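Local coordinates for protein flavodoxin (Aquifex aeolicus, PDB 2ARK) that probably acts as a low-potential electron donor to a number of redox enzymes, carrying FMN as its cofactor, at residues Val7-Asp12 and Thr35-Lys40; Ala91-Ser96 and Ser110-Leu115; Phe123-Tyr128 and Gly158-Glu163. One frame throughout, in Å; residues are numbered along the deposited sequence.

Interaction 1 of 3, residues Val7-Asp12 and Thr35-Lys40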
ATOM      1  N   VAL A   7      -3.620  25.882  -8.818  1.00 28.83           N
ATOM      2  CA  VAL A   7      -3.015  24.548  -8.937  1.00 28.19           C
ATOM      3  C   VAL A   7      -1.471  24.584  -8.868  1.00 28.13           C
ATOM      4  O   VAL A   7      -0.810  25.354  -9.574  1.00 29.19           O
ATOM      5  CB  VAL A   7      -3.532  23.824 -10.221  1.00 28.15           C
ATOM      6  CG1 VAL A   7      -2.729  22.571 -10.545  1.00 26.19           C
ATOM      7  CG2 VAL A   7      -4.993  23.452 -10.066  1.00 28.67           C
ATOM      8  N   LEU A   8      -0.904  23.757  -8.003  1.00 28.27           N
ATOM      9  CA  LEU A   8       0.555  23.603  -7.875  1.00 27.92           C
ATOM     10  C   LEU A   8       0.957  22.281  -8.481  1.00 27.25           C
ATOM     11  O   LEU A   8       0.469  21.214  -8.071  1.00 27.86           O
ATOM     12  CB  LEU A   8       0.980  23.606  -6.402  1.00 27.39           C
ATOM     13  CG  LEU A   8       2.355  24.092  -5.920  1.00 29.98           C
ATOM     14  CD1 LEU A   8       2.802  23.253  -4.733  1.00 27.29           C
ATOM     15  CD2 LEU A   8       3.523  24.221  -6.974  1.00 29.04           C
ATOM     16  N   VAL A   9       1.823  22.335  -9.477  1.00 26.69           N
ATOM     17  CA  VAL A   9       2.450  21.121  -9.969  1.00 25.80           C
ATOM     18  C   VAL A   9       3.877  21.160  -9.451  1.00 26.25           C
ATOM     19  O   VAL A   9       4.646  22.018  -9.829  1.00 25.62           O
ATOM     20  CB  VAL A   9       2.392  20.987 -11.510  1.00 25.62           C
ATOM     21  CG1 VAL A   9       2.983  19.627 -11.972  1.00 23.23           C
ATOM     22  CG2 VAL A   9       0.967  21.134 -11.979  1.00 23.63           C
ATOM     23  N   ILE A  10       4.208  20.238  -8.554  1.00 26.52           N
ATOM     24  CA  ILE A  10       5.538  20.224  -7.953  1.00 27.67           C
ATOM     25  C   ILE A  10       6.152  18.857  -8.262  1.00 26.88           C
ATOM     26  O   ILE A  10       5.464  17.861  -8.152  1.00 27.18           O
ATOM     27  CB  ILE A  10       5.444  20.556  -6.421  1.00 27.73           C
ATOM     28  CG1 ILE A  10       6.806  20.699  -5.798  1.00 28.43           C
ATOM     29  CG2 ILE A  10       4.579  19.523  -5.618  1.00 25.86           C
ATOM     30  CD1 ILE A  10       6.717  20.535  -4.236  1.00 30.10           C
ATOM     31  N   TYR A  11       7.411  18.795  -8.710  1.00 26.28           N
ATOM     32  CA  TYR A  11       8.006  17.494  -9.148  1.00 24.89           C
ATOM     33  C   TYR A  11       9.481  17.392  -8.752  1.00 25.03           C
ATOM     34  O   TYR A  11      10.180  18.399  -8.637  1.00 23.33           O
ATOM     35  CB  TYR A  11       7.846  17.274 -10.672  1.00 23.94           C
ATOM     36  CG  TYR A  11       8.633  18.291 -11.443  1.00 23.81           C
ATOM     37  CD1 TYR A  11       9.916  18.012 -11.891  1.00 22.48           C
ATOM     38  CD2 TYR A  11       8.134  19.576 -11.639  1.00 22.04           C
ATOM     39  CE1 TYR A  11      10.680  18.992 -12.533  1.00 21.84           C
ATOM     40  CE2 TYR A  11       8.870  20.539 -12.294  1.00 22.58           C
ATOM     41  CZ  TYR A  11      10.135  20.242 -12.741  1.00 22.44           C
ATOM     42  OH  TYR A  11      10.868  21.215 -13.366  1.00 23.95           O
ATOM     43  N   ASP A  12       9.930  16.159  -8.520  1.00 25.89           N
ATOM     44  CA  ASP A  12      11.332  15.817  -8.528  1.00 26.56           C
ATOM     45  C   ASP A  12      11.593  15.043  -9.818  1.00 27.76           C
ATOM     46  O   ASP A  12      10.651  14.588 -10.482  1.00 28.50           O
ATOM     47  CB  ASP A  12      11.681  14.971  -7.307  1.00 26.76           C
ATOM     48  CG  ASP A  12      13.192  14.886  -7.058  1.00 27.37           C
ATOM     49  OD1 ASP A  12      13.962  15.505  -7.806  1.00 28.32           O
ATOM     50  OD2 ASP A  12      13.632  14.173  -6.143  1.00 27.68           O
ATOM     51  N   THR A  35      -8.274  28.606 -14.417  1.00 28.15           N
ATOM     52  CA  THR A  35      -7.383  27.913 -13.519  1.00 27.46           C
ATOM     53  C   THR A  35      -5.995  28.494 -13.694  1.00 28.07           C
ATOM     54  O   THR A  35      -5.475  28.627 -14.812  1.00 27.46           O
ATOM     55  CB  THR A  35      -7.340  26.401 -13.792  1.00 27.50           C
ATOM     56  OG1 THR A  35      -8.670  25.867 -13.741  1.00 26.11           O
ATOM     57  CG2 THR A  35      -6.446  25.684 -12.772  1.00 25.75           C
ATOM     58  N   GLU A  36      -5.403  28.840 -12.561  1.00 28.89           N
ATOM     59  CA  GLU A  36      -4.052  29.350 -12.493  1.00 29.17           C
ATOM     60  C   GLU A  36      -3.078  28.245 -12.010  1.00 29.01           C
ATOM     61  O   GLU A  36      -3.371  27.522 -11.052  1.00 29.07           O
ATOM     62  CB  GLU A  36      -4.052  30.508 -11.537  1.00 28.51           C
ATOM     63  CG  GLU A  36      -2.816  31.284 -11.611  1.00 31.31           C
ATOM     64  CD  GLU A  36      -2.848  32.452 -10.685  1.00 33.04           C
ATOM     65  OE1 GLU A  36      -3.707  32.464  -9.765  1.00 33.16           O
ATOM     66  OE2 GLU A  36      -2.008  33.345 -10.885  1.00 32.76           O
ATOM     67  N   VAL A  37      -1.916  28.136 -12.659  1.00 28.93           N
ATOM     68  CA  VAL A  37      -0.976  27.038 -12.386  1.00 28.75           C
ATOM     69  C   VAL A  37       0.442  27.532 -12.016  1.00 28.39           C
ATOM     70  O   VAL A  37       0.968  28.442 -12.635  1.00 27.43           O
ATOM     71  CB  VAL A  37      -0.951  26.023 -13.586  1.00 28.79           C
ATOM     72  CG1 VAL A  37       0.059  24.878 -13.372  1.00 28.14           C
ATOM     73  CG2 VAL A  37      -2.348  25.466 -13.817  1.00 29.58           C
ATOM     74  N   ARG A  38       1.036  26.935 -10.987  1.00 27.82           N
ATOM     75  CA  ARG A  38       2.444  27.170 -10.682  1.00 27.65           C
ATOM     76  C   ARG A  38       3.118  25.836 -10.953  1.00 27.17           C
ATOM     77  O   ARG A  38       2.618  24.814 -10.491  1.00 27.38           O
ATOM     78  CB  ARG A  38       2.636  27.615  -9.221  1.00 27.03           C
ATOM     79  CG  ARG A  38       2.986  29.040  -9.084  1.00 28.06           C
ATOM     80  CD  ARG A  38       2.097  29.866  -8.149  1.00 30.23           C
ATOM     81  NE  ARG A  38       2.711  30.103  -6.848  1.00 30.64           N
ATOM     82  CZ  ARG A  38       2.520  31.175  -6.085  1.00 30.53           C
ATOM     83  NH1 ARG A  38       1.740  32.171  -6.466  1.00 30.31           N
ATOM     84  NH2 ARG A  38       3.148  31.259  -4.925  1.00 33.31           N
ATOM     85  N   LEU A  39       4.207  25.839 -11.732  1.00 26.60           N
ATOM     86  CA  LEU A  39       5.036  24.628 -11.975  1.00 25.66           C
ATOM     87  C   LEU A  39       6.416  24.785 -11.321  1.00 26.48           C
ATOM     88  O   LEU A  39       7.186  25.698 -11.674  1.00 25.94           O
ATOM     89  CB  LEU A  39       5.164  24.383 -13.475  1.00 25.03           C
ATOM     90  CG  LEU A  39       6.044  23.269 -14.043  1.00 25.76           C
ATOM     91  CD1 LEU A  39       5.644  21.844 -13.533  1.00 22.14           C
ATOM     92  CD2 LEU A  39       6.049  23.336 -15.575  1.00 23.77           C
ATOM     93  N   LYS A  40       6.731  23.936 -10.341  1.00 27.32           N
ATOM     94  CA  LYS A  40       8.050  24.037  -9.658  1.00 28.76           C
ATOM     95  C   LYS A  40       8.773  22.705  -9.523  1.00 28.77           C
ATOM     96  O   LYS A  40       8.153  21.710  -9.257  1.00 29.73           O
ATOM     97  CB  LYS A  40       7.916  24.647  -8.256  1.00 29.40           C
ATOM     98  CG  LYS A  40       7.031  25.892  -8.152  1.00 30.88           C
ATOM     99  CD  LYS A  40       7.790  27.195  -8.139  1.00 31.01           C
ATOM    100  CE  LYS A  40       6.775  28.381  -8.139  1.00 33.89           C
ATOM    101  NZ  LYS A  40       7.277  29.766  -7.677  1.00 32.94           N
TER
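Val7 to Tyr11 and Glu36 to Lys40 run as neighbouring parallel strands, their axes 4.7 Å apart at the closest and 19° away from exactly parallel. Five backbone bonds tie them: Val7 N to Glu36 O, Arg38 N to Val7 O, Val9 N to Arg38 O, Lys40 N to Val9 O and, longer and less straight, Tyr11 N to Lys40 O at 3.1 Å. With helix 17-30 between them, the strands form the first beta-alpha-beta unit of the flavodoxin fold.

On the face that carries Val7, Val9, Val37 and Leu39, branched groups fit together; Val37 and Tyr11 lie against helix 17-30, and Val7 against helix 148-168. Val9 CG1, anti to its backbone N (chi1 -176°), lies 3.8 Å from Leu39 CD1, while Val9 CG2 meets Val37 CG1 at 4.1 Å. Leu39 CD1 also touches Tyr11 CE2 at 3.7 Å, so one methyl serves both neighbours. Tyr11 keeps CG between its backbone N and carbonyl carbon (chi1 65°), and ring atom CD2 comes to 3.2 Å from Lys40 O, the same oxygen that accepts the Tyr11 N-H.

On the other face Leu8 CD2 reaches Lys40 CG at 4.1 Å, the two side chains crossing at about a right angle. Arg38 turns its end away, to a salt bridge with Asp49 and a cation-pi contact with Trp52.

The chemistry is therefore divided: main-chain polar groups set the register, carbon fills the Val7/Val9 face, and on the Leu8/Ile10 face, also backed by helices, the charged end of Arg38 is carried off to Asp49 of helix 47-52.

Interaction 2 of 3, residues Ala91-Ser96 and Ser110-Leu115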
ATOM      1  N   ALA A  91      -5.288  16.898  -3.795  1.00 28.41           N
ATOM      2  CA  ALA A  91      -4.003  16.458  -4.355  1.00 28.00           C
ATOM      3  C   ALA A  91      -4.099  15.133  -5.096  1.00 28.42           C
ATOM      4  O   ALA A  91      -5.005  14.344  -4.853  1.00 29.24           O
ATOM      5  CB  ALA A  91      -2.940  16.365  -3.268  1.00 27.10           C
ATOM      6  N   CYS A  92      -3.162  14.930  -6.026  1.00 28.58           N
ATOM      7  CA  CYS A  92      -2.941  13.669  -6.760  1.00 27.72           C
ATOM      8  C   CYS A  92      -1.429  13.503  -6.998  1.00 26.44           C
ATOM      9  O   CYS A  92      -0.647  14.349  -6.552  1.00 25.62           O
ATOM     10  CB  CYS A  92      -3.690  13.702  -8.080  1.00 27.55           C
ATOM     11  SG  CYS A  92      -3.245  15.135  -9.124  1.00 30.78           S
ATOM     12  N   ALA A  93      -1.045  12.439  -7.715  1.00 25.23           N
ATOM     13  CA  ALA A  93       0.330  11.943  -7.793  1.00 24.39           C
ATOM     14  C   ALA A  93       0.654  11.599  -9.226  1.00 24.12           C
ATOM     15  O   ALA A  93      -0.254  11.291 -10.000  1.00 25.04           O
ATOM     16  CB  ALA A  93       0.501  10.660  -6.882  1.00 23.74           C
ATOM     17  N   PHE A  94       1.930  11.623  -9.596  1.00 23.90           N
ATOM     18  CA  PHE A  94       2.353  11.028 -10.890  1.00 23.82           C
ATOM     19  C   PHE A  94       3.794  10.537 -10.839  1.00 24.61           C
ATOM     20  O   PHE A  94       4.572  10.979  -9.971  1.00 25.50           O
ATOM     21  CB  PHE A  94       2.100  11.955 -12.073  1.00 23.06           C
ATOM     22  CG  PHE A  94       2.786  13.313 -11.969  1.00 24.17           C
ATOM     23  CD1 PHE A  94       2.191  14.366 -11.245  1.00 22.02           C
ATOM     24  CD2 PHE A  94       3.989  13.562 -12.670  1.00 22.48           C
ATOM     25  CE1 PHE A  94       2.807  15.622 -11.175  1.00 21.74           C
ATOM     26  CE2 PHE A  94       4.610  14.829 -12.614  1.00 20.94           C
ATOM     27  CZ  PHE A  94       4.030  15.855 -11.854  1.00 21.24           C
ATOM     28  N   SER A  95       4.165   9.615 -11.718  1.00 24.02           N
ATOM     29  CA  SER A  95       5.466   8.974 -11.570  1.00 24.98           C
ATOM     30  C   SER A  95       5.899   8.261 -12.842  1.00 25.65           C
ATOM     31  O   SER A  95       5.064   7.703 -13.594  1.00 24.93           O
ATOM     32  CB  SER A  95       5.429   7.954 -10.411  1.00 26.10           C
ATOM     33  OG  SER A  95       6.720   7.416 -10.121  1.00 27.75           O
ATOM     34  N   SER A  96       7.211   8.291 -13.072  1.00 25.86           N
ATOM     35  CA  SER A  96       7.830   7.666 -14.219  1.00 26.33           C
ATOM     36  C   SER A  96       8.745   6.627 -13.609  1.00 26.63           C
ATOM     37  O   SER A  96       9.429   6.921 -12.624  1.00 27.47           O
ATOM     38  CB  SER A  96       8.653   8.708 -14.986  1.00 26.57           C
ATOM     39  OG  SER A  96       9.344   8.136 -16.084  1.00 27.42           O
ATOM     40  N   SER A 110       2.550   5.761  -2.590  1.00 23.79           N
ATOM     41  CA  SER A 110       3.367   6.349  -1.501  1.00 23.45           C
ATOM     42  C   SER A 110       3.321   7.885  -1.470  1.00 23.66           C
ATOM     43  O   SER A 110       3.370   8.491  -0.391  1.00 24.21           O
ATOM     44  CB  SER A 110       4.827   5.852  -1.519  1.00 23.19           C
ATOM     45  OG  SER A 110       5.598   6.515  -2.516  1.00 19.99           O
ATOM     46  N   ILE A 111       3.211   8.507  -2.638  1.00 23.33           N
ATOM     47  CA  ILE A 111       2.936   9.941  -2.728  1.00 23.36           C
ATOM     48  C   ILE A 111       1.560  10.235  -2.074  1.00 24.92           C
ATOM     49  O   ILE A 111       1.469  11.073  -1.160  1.00 25.18           O
ATOM     50  CB  ILE A 111       2.991  10.467  -4.206  1.00 22.50           C
ATOM     51  CG1 ILE A 111       4.420  10.450  -4.753  1.00 23.28           C
ATOM     52  CG2 ILE A 111       2.398  11.887  -4.308  1.00 21.98           C
ATOM     53  CD1 ILE A 111       4.545  10.588  -6.275  1.00 22.61           C
ATOM     54  N   LEU A 112       0.516   9.521  -2.518  1.00 24.97           N
ATOM     55  CA  LEU A 112      -0.821   9.663  -1.964  1.00 25.83           C
ATOM     56  C   LEU A 112      -0.878   9.476  -0.436  1.00 26.35           C
ATOM     57  O   LEU A 112      -1.621  10.174   0.251  1.00 26.69           O
ATOM     58  CB  LEU A 112      -1.818   8.727  -2.674  1.00 25.46           C
ATOM     59  CG  LEU A 112      -2.084   9.071  -4.152  1.00 25.17           C
ATOM     60  CD1 LEU A 112      -2.859   7.939  -4.873  1.00 20.97           C
ATOM     61  CD2 LEU A 112      -2.760  10.420  -4.357  1.00 20.98           C
ATOM     62  N   THR A 113      -0.087   8.556   0.100  1.00 27.06           N
ATOM     63  CA  THR A 113      -0.110   8.325   1.527  1.00 27.73           C
ATOM     64  C   THR A 113       0.527   9.452   2.298  1.00 28.57           C
ATOM     65  O   THR A 113       0.104   9.792   3.395  1.00 28.64           O
ATOM     66  CB  THR A 113       0.344   6.871   1.942  1.00 27.86           C
ATOM     67  OG1 THR A 113       1.404   6.908   2.916  1.00 27.81           O
ATOM     68  CG2 THR A 113       0.745   6.089   0.773  1.00 26.10           C
HETATM   69  N   MSE A 114       1.518  10.058   1.689  1.00 30.41           N
HETATM   70  CA  MSE A 114       2.177  11.212   2.229  1.00 33.68           C
HETATM   71  C   MSE A 114       1.210  12.410   2.220  1.00 31.95           C
HETATM   72  O   MSE A 114       1.084  13.126   3.211  1.00 32.59           O
HETATM   73  CB  MSE A 114       3.397  11.463   1.358  1.00 32.84           C
HETATM   74  CG  MSE A 114       4.404  12.371   1.922  1.00 35.65           C
HETATM   75 SE   MSE A 114       5.896  12.641   0.646  1.00 44.05          SE
HETATM   76  CE  MSE A 114       4.920  13.318  -1.067  1.00 31.95           C
ATOM     77  N   LEU A 115       0.516  12.595   1.108  1.00 30.97           N
ATOM     78  CA  LEU A 115      -0.459  13.644   0.966  1.00 30.94           C
ATOM     79  C   LEU A 115      -1.618  13.466   1.925  1.00 32.40           C
ATOM     80  O   LEU A 115      -2.091  14.452   2.510  1.00 32.55           O
ATOM     81  CB  LEU A 115      -0.975  13.737  -0.481  1.00 29.14           C
ATOM     82  CG  LEU A 115       0.087  14.119  -1.512  1.00 28.94           C
ATOM     83  CD1 LEU A 115      -0.359  13.692  -2.914  1.00 26.79           C
ATOM     84  CD2 LEU A 115       0.456  15.585  -1.492  1.00 25.99           C
TER
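Ala93 and Ile111 make the tight point of this contact, with Ala93 CB only 3.4 Å from Ile111 CG2. Ile111 holds CG1 anti to its carbonyl carbon (chi1 -69°), which leaves CG2 for the alanine; an extended second torsion then brings CD1 to 3.7 Å from Phe94 O. Leu112 takes the flank of the same alanine methyl: its CG is 4.1 Å from Ala93 CB, and its CD2 lies 4.0 Å from Cys92 CA. One turn on from Ile111, Leu115 spreads both methyls round Ala91, CD1 at 3.7 Å and CD2 at 3.9 Å from Ala91 CB. Leu115 CD1 also rests against Cys92 O.

Two alanines on the helix-facing side of the strand let the helix come close, with an axis separation of 7.6 Å and N-to-C directions 154° apart. That near-reversal belongs to the beta-alpha-beta crossover in which helix 104-117 returns across the sheet from strand 90-97 so that strand 121-128 can pair beside it. Cys92 and Phe94 point away from the helix, toward the other layer of this three-layer alpha/beta/alpha fold, and Phe94 packs there on Thr18 and Met21 of helix 17-30.

The fit is looser toward the C-terminal end of the strand. Ser95 does point to the helix, but its side chain stays 5.0 Å from the nearest helix-segment atom, and its OG bonds instead to Ser60 O and Thr62 OG1. The far side of the helix is not left to solvent either: Thr113 O accepts a bond from Tyr137 OH of the third subunit, and Met114, present as selenomethionine, packs on Met64 of the second subunit.

Interaction 3 of 3, residues Phe123-Tyr128 and Gly158-Glu163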
ATOM      1  N   PHE A 123      -7.025  11.703  -4.855  1.00 24.00           N
ATOM      2  CA  PHE A 123      -7.805  11.022  -5.881  1.00 25.18           C
ATOM      3  C   PHE A 123      -6.859  10.498  -7.000  1.00 25.32           C
ATOM      4  O   PHE A 123      -5.707  10.947  -7.136  1.00 24.47           O
ATOM      5  CB  PHE A 123      -8.852  12.005  -6.471  1.00 24.20           C
ATOM      6  CG  PHE A 123      -8.232  13.105  -7.276  1.00 25.04           C
ATOM      7  CD1 PHE A 123      -7.715  14.246  -6.656  1.00 27.84           C
ATOM      8  CD2 PHE A 123      -8.096  12.989  -8.657  1.00 24.52           C
ATOM      9  CE1 PHE A 123      -7.114  15.271  -7.421  1.00 24.26           C
ATOM     10  CE2 PHE A 123      -7.485  14.003  -9.407  1.00 21.72           C
ATOM     11  CZ  PHE A 123      -6.982  15.121  -8.783  1.00 22.36           C
ATOM     12  N   GLY A 124      -7.383   9.556  -7.777  1.00 25.67           N
ATOM     13  CA  GLY A 124      -6.836   9.159  -9.075  1.00 26.08           C
ATOM     14  C   GLY A 124      -7.941   9.350 -10.112  1.00 26.67           C
ATOM     15  O   GLY A 124      -9.009   9.898  -9.793  1.00 26.97           O
ATOM     16  N   VAL A 125      -7.702   8.910 -11.348  1.00 26.69           N
ATOM     17  CA  VAL A 125      -8.630   9.177 -12.458  1.00 25.90           C
ATOM     18  C   VAL A 125      -9.131   7.929 -13.138  1.00 25.69           C
ATOM     19  O   VAL A 125      -8.364   7.055 -13.490  1.00 25.99           O
ATOM     20  CB  VAL A 125      -8.005  10.144 -13.509  1.00 26.33           C
ATOM     21  CG1 VAL A 125      -8.929  10.334 -14.682  1.00 24.59           C
ATOM     22  CG2 VAL A 125      -7.687  11.484 -12.879  1.00 24.95           C
ATOM     23  N   THR A 126     -10.441   7.851 -13.327  1.00 26.38           N
ATOM     24  CA  THR A 126     -11.066   6.686 -13.976  1.00 25.82           C
ATOM     25  C   THR A 126     -10.882   6.683 -15.493  1.00 25.34           C
ATOM     26  O   THR A 126     -10.803   5.625 -16.112  1.00 25.36           O
ATOM     27  CB  THR A 126     -12.566   6.646 -13.700  1.00 26.13           C
ATOM     28  OG1 THR A 126     -13.104   7.948 -13.901  1.00 25.80           O
ATOM     29  CG2 THR A 126     -12.859   6.196 -12.252  1.00 26.60           C
ATOM     30  N   ASP A 127     -10.838   7.872 -16.084  1.00 24.86           N
ATOM     31  CA  ASP A 127     -10.729   8.032 -17.543  1.00 24.88           C
ATOM     32  C   ASP A 127      -9.766   7.062 -18.208  1.00 24.82           C
ATOM     33  O   ASP A 127      -8.647   6.866 -17.750  1.00 23.18           O
ATOM     34  CB  ASP A 127     -10.297   9.458 -17.912  1.00 24.31           C
ATOM     35  CG  ASP A 127     -11.250  10.489 -17.403  1.00 24.28           C
ATOM     36  OD1 ASP A 127     -12.057  10.151 -16.487  1.00 23.97           O
ATOM     37  OD2 ASP A 127     -11.206  11.620 -17.931  1.00 22.43           O
ATOM     38  N   TYR A 128     -10.241   6.450 -19.291  1.00 25.25           N
ATOM     39  CA  TYR A 128      -9.357   5.784 -20.223  1.00 25.78           C
ATOM     40  C   TYR A 128      -9.022   6.727 -21.359  1.00 26.34           C
ATOM     41  O   TYR A 128      -9.878   7.258 -22.074  1.00 27.01           O
ATOM     42  CB  TYR A 128      -9.955   4.524 -20.768  1.00 25.68           C
ATOM     43  CG  TYR A 128      -9.713   3.316 -19.927  1.00 25.80           C
ATOM     44  CD1 TYR A 128     -10.273   3.205 -18.641  1.00 26.38           C
ATOM     45  CD2 TYR A 128      -8.967   2.244 -20.430  1.00 25.04           C
ATOM     46  CE1 TYR A 128     -10.077   2.050 -17.859  1.00 25.53           C
ATOM     47  CE2 TYR A 128      -8.780   1.084 -19.678  1.00 25.52           C
ATOM     48  CZ  TYR A 128      -9.335   1.001 -18.393  1.00 25.68           C
ATOM     49  OH  TYR A 128      -9.155  -0.140 -17.668  1.00 26.33           O
ATOM     50  N   GLY A 158      -3.982  16.709 -14.669  1.00 27.82           N
ATOM     51  CA  GLY A 158      -4.055  18.133 -14.369  1.00 27.25           C
ATOM     52  C   GLY A 158      -5.436  18.699 -14.621  1.00 27.27           C
ATOM     53  O   GLY A 158      -5.906  19.551 -13.854  1.00 27.50           O
ATOM     54  N   ARG A 159      -6.061  18.232 -15.707  1.00 26.86           N
ATOM     55  CA  ARG A 159      -7.454  18.525 -16.085  1.00 26.98           C
ATOM     56  C   ARG A 159      -8.433  18.183 -14.959  1.00 26.45           C
ATOM     57  O   ARG A 159      -9.249  19.015 -14.572  1.00 25.97           O
ATOM     58  CB  ARG A 159      -7.843  17.667 -17.295  1.00 27.03           C
ATOM     59  CG  ARG A 159      -8.758  18.267 -18.327  1.00 27.44           C
ATOM     60  CD  ARG A 159      -9.904  19.134 -17.831  1.00 31.19           C
ATOM     61  NE  ARG A 159      -9.874  20.381 -18.574  1.00 34.62           N
ATOM     62  CZ  ARG A 159     -10.753  20.817 -19.470  1.00 33.69           C
ATOM     63  NH1 ARG A 159     -11.872  20.179 -19.755  1.00 35.85           N
ATOM     64  NH2 ARG A 159     -10.501  21.958 -20.058  1.00 33.34           N
ATOM     65  N   ARG A 160      -8.369  16.939 -14.482  1.00 26.03           N
ATOM     66  CA  ARG A 160      -9.249  16.489 -13.419  1.00 26.18           C
ATOM     67  C   ARG A 160      -8.950  17.213 -12.106  1.00 26.78           C
ATOM     68  O   ARG A 160      -9.865  17.550 -11.358  1.00 27.67           O
ATOM     69  CB  ARG A 160      -9.211  14.962 -13.277  1.00 25.60           C
ATOM     70  CG  ARG A 160     -10.348  14.350 -12.421  1.00 24.74           C
ATOM     71  CD  ARG A 160     -11.789  14.644 -12.889  1.00 24.18           C
ATOM     72  NE  ARG A 160     -11.948  14.674 -14.349  1.00 26.91           N
ATOM     73  CZ  ARG A 160     -11.955  13.598 -15.151  1.00 26.23           C
ATOM     74  NH1 ARG A 160     -11.820  12.369 -14.655  1.00 22.81           N
ATOM     75  NH2 ARG A 160     -12.097  13.762 -16.462  1.00 24.64           N
ATOM     76  N   LEU A 161      -7.670  17.468 -11.835  1.00 27.11           N
ATOM     77  CA  LEU A 161      -7.275  18.274 -10.680  1.00 26.25           C
ATOM     78  C   LEU A 161      -7.943  19.638 -10.727  1.00 25.63           C
ATOM     79  O   LEU A 161      -8.539  20.070  -9.737  1.00 26.51           O
ATOM     80  CB  LEU A 161      -5.768  18.459 -10.655  1.00 25.96           C
ATOM     81  CG  LEU A 161      -5.008  18.635  -9.336  1.00 26.21           C
ATOM     82  CD1 LEU A 161      -3.765  19.439  -9.607  1.00 18.59           C
ATOM     83  CD2 LEU A 161      -5.815  19.204  -8.145  1.00 23.77           C
ATOM     84  N   ALA A 162      -7.872  20.293 -11.883  1.00 25.20           N
ATOM     85  CA  ALA A 162      -8.403  21.645 -12.048  1.00 24.90           C
ATOM     86  C   ALA A 162      -9.923  21.630 -11.941  1.00 25.25           C
ATOM     87  O   ALA A 162     -10.527  22.544 -11.371  1.00 25.53           O
ATOM     88  CB  ALA A 162      -7.969  22.223 -13.374  1.00 24.72           C
ATOM     89  N   GLU A 163     -10.525  20.584 -12.492  1.00 25.29           N
ATOM     90  CA  GLU A 163     -11.958  20.343 -12.407  1.00 25.63           C
ATOM     91  C   GLU A 163     -12.440  20.092 -10.978  1.00 25.60           C
ATOM     92  O   GLU A 163     -13.464  20.612 -10.592  1.00 25.39           O
ATOM     93  CB  GLU A 163     -12.330  19.191 -13.321  1.00 25.01           C
ATOM     94  CG  GLU A 163     -12.290  19.569 -14.808  1.00 26.50           C
ATOM     95  CD  GLU A 163     -12.408  18.349 -15.754  1.00 27.31           C
ATOM     96  OE1 GLU A 163     -12.125  17.207 -15.296  1.00 28.99           O
ATOM     97  OE2 GLU A 163     -12.759  18.543 -16.950  1.00 26.08           O
TER
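Arg160 meets three residues of 123-128 in turn, beginning with its aliphatic part. CG is anti to the backbone N (chi1 -166°), and CB lies 3.8 Å from Val125 CG2, with CG close to the same methyl and to Phe123 CE2. The chain then bends twice, and the guanidinium meets Asp127 tip to tip. NH1 bonds to Asp127 OD1 at 2.9 Å, nearly straight at 173°, and NH2 to Asp127 OD2 at 2.7 Å. The two planes are 52° apart, so the grip is skewed: OD1 is in the guanidinium plane but met from above the carboxylate, whereas OD2 is met on its syn side, though somewhat out of both planes. Asp127 also pairs with Arg156 and Arg185, and so much positive charge would probably favour its ionised form.

Here the long helix 148-168, one of the helices flanking the sheet in the flavodoxin-like fold, lies over strand 121-128, polar at one end of the contact and apolar at the other. Leu161, next along, supplies the apolar end: its CA is 3.7 Å from Phe123 CZ and its CB 4.0 Å from the same ring atom. Trp164 meets that phenylalanine ring edge-to-face.

A turn beyond Arg160, Glu163 takes the remaining guanidinium nitrogen. Arg160 NE reaches Glu163 OE1 at 2.7 Å with the oxygen in the guanidinium plane, so carboxylates on two edges fix the rotation of the group, while Glu163 OE2 has a weak link to Arg159 NH1 at 3.4 Å. A leucine in place of Arg160 would probably leave Glu163 OE1 without its near mate and Asp127 with Arg156 and Arg185 to carry its charge. Beside Arg160 NH2 and Glu163 OE2 a glycerol, probably from the crystallisation liquor, is weakly bonded to both.

How the interactions relate
All three contacts share one parallel sheet, their centres about 13 to 15 Å apart. Interaction 2 covers one face with helix 104-117; interaction 3 places helix 148-168 on the other, against strand 5-11 of interaction 1, where Val7 CG1 comes to 3.4 Å from Leu161 CD1. On that face Phe94 CZ of interaction 2 also reaches Val9 CG1 at 3.9 Å. Strands 90-97 and 121-128 join interactions 2 and 3 directly, Ala91 O lying 3.3 Å from Phe123 CD1. As in other flavodoxins, the loop following strand 5-11 probably holds the FMN phosphate, so interaction 1 leads into the cofactor site. Interactions 2 and 3 both touch the third subunit.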